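Local structure of vestitone reductase (Medicago sativa, 2P4H) at residues Thr10-Ser15 with Lys198-Ile203; Gly77-Ala82 with Arg232-Leu237; Met224-Asp229 with Phe309-Gln314. The protein catalyses the stereospecific, NADPH-dependent reduction of (3R)-vestitone to the isoflavanol DMI, the penultimate step in making the defence phytoalexin medicarpin. All blocks are in the same frame, centred on the assembly; numbering follows the deposited sequence.

Contact 1 of 3, residues Thr10-Ser15 with Lys198-Ile203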
loop_
_atom_site.group_PDB
_atom_site.type_symbol
_atom_site.label_atom_id
_atom_site.label_comp_id
_atom_site.label_asym_id
_atom_site.label_seq_id
_atom_site.Cartn_x
_atom_site.Cartn_y
_atom_site.Cartn_z
ATOM N N THR A 10 -7.376 -9.903 -4.318
ATOM C CA THR A 10 -6.757 -10.145 -5.618
ATOM C C THR A 10 -5.899 -8.976 -6.088
ATOM O O THR A 10 -5.310 -9.024 -7.166
ATOM C CB THR A 10 -7.808 -10.465 -6.703
ATOM O OG1 THR A 10 -8.754 -9.397 -6.789
ATOM C CG2 THR A 10 -8.531 -11.767 -6.379
ATOM N N GLY A 11 -5.828 -7.922 -5.281
ATOM C CA GLY A 11 -5.008 -6.783 -5.649
ATOM C C GLY A 11 -3.543 -7.078 -5.381
ATOM O O GLY A 11 -3.213 -8.056 -4.714
ATOM N N PHE A 12 -2.661 -6.233 -5.901
ATOM C CA PHE A 12 -1.224 -6.400 -5.707
ATOM C C PHE A 12 -0.848 -6.522 -4.227
ATOM O O PHE A 12 -0.257 -7.519 -3.804
ATOM C CB PHE A 12 -0.495 -5.219 -6.371
ATOM C CG PHE A 12 0.948 -5.051 -5.958
ATOM C CD1 PHE A 12 1.812 -6.142 -5.872
ATOM C CD2 PHE A 12 1.454 -3.779 -5.706
ATOM C CE1 PHE A 12 3.158 -5.963 -5.542
ATOM C CE2 PHE A 12 2.795 -3.592 -5.380
ATOM C CZ PHE A 12 3.648 -4.681 -5.298
ATOM N N LEU A 13 -1.197 -5.521 -3.429
ATOM C CA LEU A 13 -0.849 -5.562 -2.014
ATOM C C LEU A 13 -1.616 -6.640 -1.251
ATOM O O LEU A 13 -1.030 -7.405 -0.480
ATOM C CB LEU A 13 -1.094 -4.198 -1.362
ATOM C CG LEU A 13 -0.694 -4.141 0.114
ATOM C CD1 LEU A 13 0.786 -4.468 0.267
ATOM C CD2 LEU A 13 -1.006 -2.762 0.676
ATOM N N GLY A 14 -2.926 -6.699 -1.465
ATOM C CA GLY A 14 -3.734 -7.685 -0.775
ATOM C C GLY A 14 -3.275 -9.114 -0.995
ATOM O O GLY A 14 -3.170 -9.888 -0.040
ATOM N N SER A 15 -3.000 -9.474 -2.245
ATOM C CA SER A 15 -2.571 -10.835 -2.530
ATOM C C SER A 15 -1.206 -11.135 -1.919
ATOM O O SER A 15 -0.969 -12.249 -1.450
ATOM C CB SER A 15 -2.564 -11.107 -4.042
ATOM O OG SER A 15 -1.685 -10.250 -4.746
ATOM N N LYS A 198 -1.841 -8.904 -13.164
ATOM C CA LYS A 198 -1.421 -7.762 -13.969
ATOM C C LYS A 198 -0.237 -7.040 -13.343
ATOM O O LYS A 198 -0.032 -7.107 -12.131
ATOM C CB LYS A 198 -2.576 -6.770 -14.136
ATOM C CG LYS A 198 -3.772 -7.316 -14.897
ATOM C CD LYS A 198 -4.853 -6.256 -15.040
ATOM C CE LYS A 198 -6.041 -6.785 -15.825
ATOM N NZ LYS A 198 -7.106 -5.753 -15.972
ATOM N N LEU A 199 0.540 -6.351 -14.174
ATOM C CA LEU A 199 1.694 -5.595 -13.691
ATOM C C LEU A 199 1.206 -4.431 -12.829
ATOM O O LEU A 199 0.474 -3.565 -13.310
ATOM C CB LEU A 199 2.491 -5.044 -14.878
ATOM C CG LEU A 199 3.690 -4.151 -14.539
ATOM C CD1 LEU A 199 4.743 -4.963 -13.800
ATOM C CD2 LEU A 199 4.269 -3.566 -15.815
ATOM N N PRO A 200 1.595 -4.396 -11.540
ATOM C CA PRO A 200 1.143 -3.289 -10.689
ATOM C C PRO A 200 1.628 -1.940 -11.212
ATOM O O PRO A 200 2.777 -1.796 -11.626
ATOM C CB PRO A 200 1.746 -3.624 -9.324
ATOM C CG PRO A 200 1.839 -5.123 -9.347
ATOM C CD PRO A 200 2.330 -5.400 -10.753
ATOM N N ASP A 201 0.743 -0.950 -11.177
ATOM C CA ASP A 201 1.059 0.388 -11.643
ATOM C C ASP A 201 2.287 0.968 -10.938
ATOM O O ASP A 201 3.130 1.596 -11.572
ATOM C CB ASP A 201 -0.149 1.304 -11.416
ATOM C CG ASP A 201 0.092 2.717 -11.892
ATOM O OD1 ASP A 201 0.255 2.912 -13.113
ATOM O OD2 ASP A 201 0.119 3.632 -11.042
ATOM N N SER A 202 2.390 0.753 -9.630
ATOM C CA SER A 202 3.518 1.281 -8.874
ATOM C C SER A 202 4.844 0.704 -9.363
ATOM O O SER A 202 5.862 1.401 -9.384
ATOM C CB SER A 202 3.337 0.999 -7.380
ATOM O OG SER A 202 3.182 -0.385 -7.133
ATOM N N ILE A 203 4.833 -0.563 -9.759
ATOM C CA ILE A 203 6.045 -1.196 -10.259
ATOM C C ILE A 203 6.355 -0.693 -11.668
ATOM O O ILE A 203 7.513 -0.438 -12.001
ATOM C CB ILE A 203 5.909 -2.739 -10.233
ATOM C CG1 ILE A 203 5.808 -3.201 -8.774
ATOM C CG2 ILE A 203 7.089 -3.398 -10.947
ATOM C CD1 ILE A 203 5.671 -4.703 -8.588
#

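Contact 2 of 3, residues Gly77-Ala82 with Arg232-Leu237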
loop_
_atom_site.group_PDB
_atom_site.type_symbol
_atom_site.label_atom_id
_atom_site.label_comp_id
_atom_site.label_asym_id
_atom_site.label_seq_id
_atom_site.Cartn_x
_atom_site.Cartn_y
_atom_site.Cartn_z
ATOM N N GLY A 77 -7.445 -10.020 13.467
ATOM C CA GLY A 77 -7.042 -8.800 12.797
ATOM C C GLY A 77 -7.773 -8.589 11.487
ATOM O O GLY A 77 -8.273 -9.539 10.881
ATOM N N ILE A 78 -7.848 -7.329 11.068
ATOM C CA ILE A 78 -8.478 -6.955 9.811
ATOM C C ILE A 78 -7.507 -6.030 9.091
ATOM O O ILE A 78 -7.091 -5.006 9.645
ATOM C CB ILE A 78 -9.810 -6.188 10.019
ATOM C CG1 ILE A 78 -10.853 -7.096 10.679
ATOM C CG2 ILE A 78 -10.333 -5.680 8.677
ATOM C CD1 ILE A 78 -12.122 -6.358 11.100
ATOM N N PHE A 79 -7.127 -6.408 7.876
ATOM C CA PHE A 79 -6.229 -5.599 7.058
ATOM C C PHE A 79 -7.079 -5.094 5.899
ATOM O O PHE A 79 -7.386 -5.840 4.965
ATOM C CB PHE A 79 -5.060 -6.429 6.514
ATOM C CG PHE A 79 -4.140 -6.992 7.574
ATOM C CD1 PHE A 79 -4.212 -6.565 8.898
ATOM C CD2 PHE A 79 -3.179 -7.941 7.231
ATOM C CE1 PHE A 79 -3.340 -7.076 9.865
ATOM C CE2 PHE A 79 -2.304 -8.457 8.188
ATOM C CZ PHE A 79 -2.384 -8.024 9.506
ATOM N N HIS A 80 -7.474 -3.829 5.972
ATOM C CA HIS A 80 -8.309 -3.235 4.940
ATOM C C HIS A 80 -7.446 -2.557 3.879
ATOM O O HIS A 80 -7.010 -1.416 4.056
ATOM C CB HIS A 80 -9.274 -2.226 5.572
ATOM C CG HIS A 80 -10.359 -1.781 4.647
ATOM N ND1 HIS A 80 -11.131 -0.661 4.871
ATOM C CD2 HIS A 80 -10.808 -2.323 3.491
ATOM C CE1 HIS A 80 -12.007 -0.532 3.890
ATOM N NE2 HIS A 80 -11.832 -1.528 3.041
ATOM N N THR A 81 -7.213 -3.268 2.777
ATOM C CA THR A 81 -6.378 -2.765 1.682
ATOM C C THR A 81 -7.176 -2.346 0.450
ATOM O O THR A 81 -6.615 -1.791 -0.497
ATOM C CB THR A 81 -5.362 -3.833 1.210
ATOM O OG1 THR A 81 -6.002 -4.731 0.291
ATOM C CG2 THR A 81 -4.833 -4.633 2.392
ATOM N N ALA A 82 -8.478 -2.614 0.466
ATOM C CA ALA A 82 -9.342 -2.296 -0.667
ATOM C C ALA A 82 -10.011 -0.926 -0.620
ATOM O O ALA A 82 -10.232 -0.356 0.449
ATOM C CB ALA A 82 -10.408 -3.377 -0.810
ATOM N N ARG A 232 5.298 -7.382 6.281
ATOM C CA ARG A 232 5.924 -7.579 7.585
ATOM C C ARG A 232 5.451 -6.521 8.585
ATOM O O ARG A 232 5.235 -6.828 9.756
ATOM C CB ARG A 232 7.451 -7.540 7.458
ATOM C CG ARG A 232 8.039 -8.756 6.747
ATOM C CD ARG A 232 9.565 -8.704 6.634
ATOM N NE ARG A 232 10.218 -8.701 7.942
ATOM C CZ ARG A 232 10.667 -7.613 8.560
ATOM N NH1 ARG A 232 10.553 -6.423 7.991
ATOM N NH2 ARG A 232 11.210 -7.712 9.767
ATOM N N ALA A 233 5.282 -5.283 8.122
ATOM C CA ALA A 233 4.825 -4.203 8.997
ATOM C C ALA A 233 3.409 -4.475 9.498
ATOM O O ALA A 233 3.094 -4.182 10.649
ATOM C CB ALA A 233 4.878 -2.871 8.261
ATOM N N HIS A 234 2.556 -5.022 8.634
ATOM C CA HIS A 234 1.186 -5.351 9.023
ATOM C C HIS A 234 1.200 -6.374 10.153
ATOM O O HIS A 234 0.516 -6.211 11.162
ATOM C CB HIS A 234 0.404 -5.933 7.835
ATOM C CG HIS A 234 -0.143 -4.902 6.896
ATOM N ND1 HIS A 234 -1.478 -4.560 6.855
ATOM C CD2 HIS A 234 0.466 -4.152 5.949
ATOM C CE1 HIS A 234 -1.667 -3.644 5.920
ATOM N NE2 HIS A 234 -0.502 -3.380 5.356
ATOM N N ILE A 235 1.983 -7.433 9.980
ATOM C CA ILE A 235 2.061 -8.475 10.993
ATOM C C ILE A 235 2.664 -7.933 12.288
ATOM O O ILE A 235 2.193 -8.248 13.380
ATOM C CB ILE A 235 2.879 -9.676 10.467
ATOM C CG1 ILE A 235 2.131 -10.325 9.297
ATOM C CG2 ILE A 235 3.104 -10.692 11.583
ATOM C CD1 ILE A 235 2.887 -11.459 8.622
ATOM N N TYR A 236 3.692 -7.101 12.166
ATOM C CA TYR A 236 4.332 -6.519 13.340
ATOM C C TYR A 236 3.347 -5.690 14.166
ATOM O O TYR A 236 3.259 -5.838 15.388
ATOM C CB TYR A 236 5.508 -5.628 12.923
ATOM C CG TYR A 236 6.241 -5.035 14.104
ATOM C CD1 TYR A 236 7.229 -5.760 14.771
ATOM C CD2 TYR A 236 5.900 -3.776 14.596
ATOM C CE1 TYR A 236 7.856 -5.248 15.900
ATOM C CE2 TYR A 236 6.519 -3.253 15.730
ATOM C CZ TYR A 236 7.496 -3.994 16.375
ATOM O OH TYR A 236 8.115 -3.478 17.490
ATOM N N LEU A 237 2.603 -4.815 13.499
ATOM C CA LEU A 237 1.646 -3.959 14.190
ATOM C C LEU A 237 0.456 -4.735 14.748
ATOM O O LEU A 237 -0.202 -4.283 15.684
ATOM C CB LEU A 237 1.190 -2.839 13.253
ATOM C CG LEU A 237 2.338 -1.883 12.905
ATOM C CD1 LEU A 237 1.929 -0.958 11.770
ATOM C CD2 LEU A 237 2.734 -1.088 14.144
#

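Contact 3 of 3, residues Met224-Asp229 with Phe309-Gln314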
loop_
_atom_site.group_PDB
_atom_site.type_symbol
_atom_site.label_atom_id
_atom_site.label_comp_id
_atom_site.label_asym_id
_atom_site.label_seq_id
_atom_site.Cartn_x
_atom_site.Cartn_y
_atom_site.Cartn_z
ATOM N N MET A 224 9.719 5.184 -1.669
ATOM C CA MET A 224 9.469 3.771 -1.959
ATOM C C MET A 224 9.578 2.833 -0.761
ATOM O O MET A 224 10.141 3.193 0.276
ATOM C CB MET A 224 10.471 3.299 -3.026
ATOM C CG MET A 224 10.661 4.259 -4.206
ATOM S SD MET A 224 11.893 3.689 -5.403
ATOM C CE MET A 224 10.934 2.449 -6.259
ATOM N N VAL A 225 9.047 1.622 -0.930
ATOM C CA VAL A 225 9.098 0.580 0.096
ATOM C C VAL A 225 8.977 -0.784 -0.584
ATOM O O VAL A 225 8.348 -0.903 -1.634
ATOM C CB VAL A 225 7.951 0.733 1.142
ATOM C CG1 VAL A 225 6.594 0.487 0.490
ATOM C CG2 VAL A 225 8.169 -0.228 2.305
ATOM N N HIS A 226 9.600 -1.800 0.005
ATOM C CA HIS A 226 9.534 -3.157 -0.532
ATOM C C HIS A 226 8.191 -3.740 -0.085
ATOM O O HIS A 226 7.828 -3.648 1.089
ATOM C CB HIS A 226 10.686 -4.002 0.027
ATOM C CG HIS A 226 10.855 -5.325 -0.654
ATOM N ND1 HIS A 226 9.880 -6.299 -0.646
ATOM C CD2 HIS A 226 11.890 -5.834 -1.364
ATOM C CE1 HIS A 226 10.307 -7.351 -1.321
ATOM N NE2 HIS A 226 11.524 -7.094 -1.768
ATOM N N VAL A 227 7.457 -4.339 -1.019
ATOM C CA VAL A 227 6.154 -4.905 -0.698
ATOM C C VAL A 227 6.181 -5.905 0.460
ATOM O O VAL A 227 5.245 -5.952 1.257
ATOM C CB VAL A 227 5.507 -5.571 -1.947
ATOM C CG1 VAL A 227 6.272 -6.820 -2.346
ATOM C CG2 VAL A 227 4.045 -5.898 -1.665
ATOM N N ASP A 228 7.242 -6.701 0.573
ATOM C CA ASP A 228 7.275 -7.662 1.669
ATOM C C ASP A 228 7.511 -6.975 3.012
ATOM O O ASP A 228 7.118 -7.501 4.058
ATOM C CB ASP A 228 8.318 -8.755 1.428
ATOM C CG ASP A 228 8.077 -9.974 2.300
ATOM O OD1 ASP A 228 6.934 -10.475 2.303
ATOM O OD2 ASP A 228 9.019 -10.430 2.985
ATOM N N ASP A 229 8.160 -5.813 3.007
ATOM C CA ASP A 229 8.326 -5.103 4.267
ATOM C C ASP A 229 6.961 -4.539 4.669
ATOM O O ASP A 229 6.674 -4.398 5.856
ATOM C CB ASP A 229 9.369 -3.985 4.165
ATOM C CG ASP A 229 10.771 -4.465 4.518
ATOM O OD1 ASP A 229 10.891 -5.326 5.418
ATOM O OD2 ASP A 229 11.749 -3.976 3.918
ATOM N N PHE A 309 14.370 -3.424 -6.101
ATOM C CA PHE A 309 14.451 -3.363 -7.552
ATOM C C PHE A 309 14.703 -4.736 -8.163
ATOM O O PHE A 309 14.117 -5.067 -9.191
ATOM C CB PHE A 309 15.549 -2.387 -7.996
ATOM C CG PHE A 309 15.127 -0.942 -7.964
ATOM C CD1 PHE A 309 14.176 -0.465 -8.863
ATOM C CD2 PHE A 309 15.661 -0.065 -7.027
ATOM C CE1 PHE A 309 13.757 0.869 -8.827
ATOM C CE2 PHE A 309 15.249 1.272 -6.980
ATOM C CZ PHE A 309 14.294 1.737 -7.883
ATOM N N ASP A 310 15.557 -5.545 -7.540
ATOM C CA ASP A 310 15.834 -6.856 -8.110
ATOM C C ASP A 310 14.623 -7.772 -8.079
ATOM O O ASP A 310 14.353 -8.474 -9.055
ATOM C CB ASP A 310 17.001 -7.545 -7.404
ATOM C CG ASP A 310 17.512 -8.738 -8.190
ATOM O OD1 ASP A 310 17.986 -8.530 -9.328
ATOM O OD2 ASP A 310 17.427 -9.875 -7.681
ATOM N N ASP A 311 13.893 -7.776 -6.967
ATOM C CA ASP A 311 12.715 -8.628 -6.873
ATOM C C ASP A 311 11.688 -8.237 -7.929
ATOM O O ASP A 311 11.087 -9.099 -8.568
ATOM C CB ASP A 311 12.096 -8.558 -5.471
ATOM C CG ASP A 311 12.886 -9.357 -4.448
ATOM O OD1 ASP A 311 13.622 -10.277 -4.861
ATOM O OD2 ASP A 311 12.764 -9.087 -3.233
ATOM N N ALA A 312 11.497 -6.938 -8.127
ATOM C CA ALA A 312 10.548 -6.469 -9.125
ATOM C C ALA A 312 11.014 -6.841 -10.536
ATOM O O ALA A 312 10.234 -7.337 -11.348
ATOM C CB ALA A 312 10.373 -4.955 -9.011
ATOM N N ILE A 313 12.289 -6.607 -10.822
ATOM C CA ILE A 313 12.830 -6.906 -12.140
ATOM C C ILE A 313 12.796 -8.396 -12.475
ATOM O O ILE A 313 12.365 -8.771 -13.570
ATOM C CB ILE A 313 14.258 -6.331 -12.270
ATOM C CG1 ILE A 313 14.165 -4.805 -12.404
ATOM C CG2 ILE A 313 14.979 -6.941 -13.466
ATOM C CD1 ILE A 313 15.489 -4.081 -12.278
ATOM N N GLN A 314 13.220 -9.248 -11.545
ATOM C CA GLN A 314 13.199 -10.687 -11.804
ATOM C C GLN A 314 11.766 -11.178 -12.007
ATOM O O GLN A 314 11.506 -12.027 -12.867
ATOM C CB GLN A 314 13.848 -11.468 -10.655
ATOM C CG GLN A 314 15.322 -11.160 -10.410
ATOM C CD GLN A 314 16.150 -11.128 -11.684
ATOM O OE1 GLN A 314 15.928 -11.913 -12.609
ATOM N NE2 GLN A 314 17.124 -10.229 -11.730
#

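Contact 1 of 3, residues Thr10-Ser15 with Lys198-Ile203
Pro-200, the first residue of 198-203 to touch Phe-12, meets it with its ring methylenes. Its CG lies over one face of the phenyl ring, 3.8 Å from the centroid and 22° off the ring normal, a CH-pi contact displaced toward the rim. The closest approach is Pro-200 CG to Phe-12 CG at 3.5 Å, and Pro-200 CB follows with 3.6 Å to Phe-12 CD2, so one edge of the pyrrolidine rests on the phenyl. Proline suits the place twice: its rigid, slightly polarised C-H groups pack well on an aromatic face, and at the N-cap of helix 201-206 it has no N-H to satisfy and a phi already restricted to a value compatible with helix entry. Phenylalanine offers it a flat apolar face, and CG anti to the backbone N (chi1 165°) sends the ring out to Pro-200. Next, Ser-202 brings OG obliquely to the ring, 3.7 Å from Phe-12 CE2, a van der Waals contact; the small hydroxyl is hydrogen-bonded to Ile-190 O. Ile-203 finishes the walk with its longer branch, which is long enough to place CD1 3.9 Å from Phe-12 CZ.

Behind Phe-12, the glycine-rich turn is tied to its helix at the N-cap residue Gly-11, whose carbonyl O takes both Ser-15 N and, at 2.7 Å, Ser-15 OG from opposite faces of its plane. Thr-10 to Gly-14 belong to the predicted NADP(+)-binding turn, with the GxGxxG pattern of Rossmann folds. The phenyl ring thus joins the start of helix 12-23 to the start of helix 201-206. Phe-194 touches both Phe-12 and Ile-203, and Ile-203 continues onto Cys-316 of helix 305-319.

Contact 2 of 3, residues Gly77-Ala82 with Arg232-Leu237
The aromatic pair of Phe-79 and His-234 makes most of this contact. The imidazole points its edge at the phenyl face in a T-shaped arrangement, with centroids 4.9 Å apart and planes inclined at 60°. The two side chains run past one another in opposite directions, which lets the aliphatic root of the histidine share the same ring.

That root supplies a CH-pi contact: His-234 CB sits over the phenyl face, 4.0 Å from the Phe-79 centroid and 25° off its normal. CB of Phe-79 points from strand 77-80 toward the helical segment, with CG anti to the carbonyl carbon (chi1 -63°).

Backbone packing adds a little at the ring's far end, where Phe-79 CZ lies 3.8 Å from His-234 O and 4.4 Å from Ile-235 N. Ile-17 and Ile-121 touch both side chains, placing the pair between the parallel Rossmann sheet and helices 12-23 and 227-239.

No hydrogen bond crosses between the segments. Between them the contact rests on dispersion and weak aromatic electrostatics, for which a broad phenyl is well suited and to which a histidine contributes both ring edge and methylene.

Contact 3 of 3, residues Met224-Asp229 with Phe309-Gln314
The imidazole of His-226 is bonded at two points of its edge, and both partners lie in its plane. NE2 donates to Asp-311 OD2 over 2.8 Å in a nearly straight bond (166°), while ND1 accepts from Asp-228 N at 2.9 Å. The carboxylate stands almost perpendicular to the ring, at 89°, and offers OD2 through its anti lone pair. Tyr-303 stacks on the imidazole. The other flat group, the Phe-309 ring, is met obliquely by the methyl of Met-224, with CE 3.8 Å from Phe-309 CZ; Met-224 SD, 5.0 Å from the ring centroid, makes this a Met-aromatic contact.

Histidine fits its position because its two nitrogens do different work. ND1 caps the first turn of helix 227-239, for which His-226 is the N-cap residue, and NE2 reaches across to the other helix. CG anti to the backbone N (chi1 -169°) swings the ring out to Asp-311. With ND1 accepting and NE2 donating, the ring's rotation is fixed, and the nearby carboxylate would probably polarise the N-H and favour the tautomer protonated on NE2. The flexible thioether of Met-224, bent at its last torsion, brings its methyl up to CZ of the phenyl.

The contact joins strand 219-226 to helix 305-319, with His-226 also capping helix 227-239. Around it, Phe-309 also packs on Met-259 and Leu-263 of helix 256-266, and Val-191 of strand 189-191 touches both Met-224 and Ala-312. Val-227 packs against Leu-13 and Trp-16 of helix 12-23.

Helix 227-239 connects the set: its start belongs to contact 3, its later turns to contact 2, and Val-227 touches contact 1, with CG2 3.9 Å from Phe-12 CZ. Contacts 1 and 3, with centres about 12 Å apart, also meet where Ile-203 CG2 packs on Ala-312 CB at 4.1 Å. Contact 2 lies about 16 Å from contact 1, centre to centre, and touches it through Thr-81 OG1, 3.9 Å from Gly-14 CA. The predicted NADP(+)-binding turn of contact 1 is thus bordered by both others. Tyr-160, assigned to NADP(+) binding by similarity, has its side chain about 9 Å from that of Ser-202.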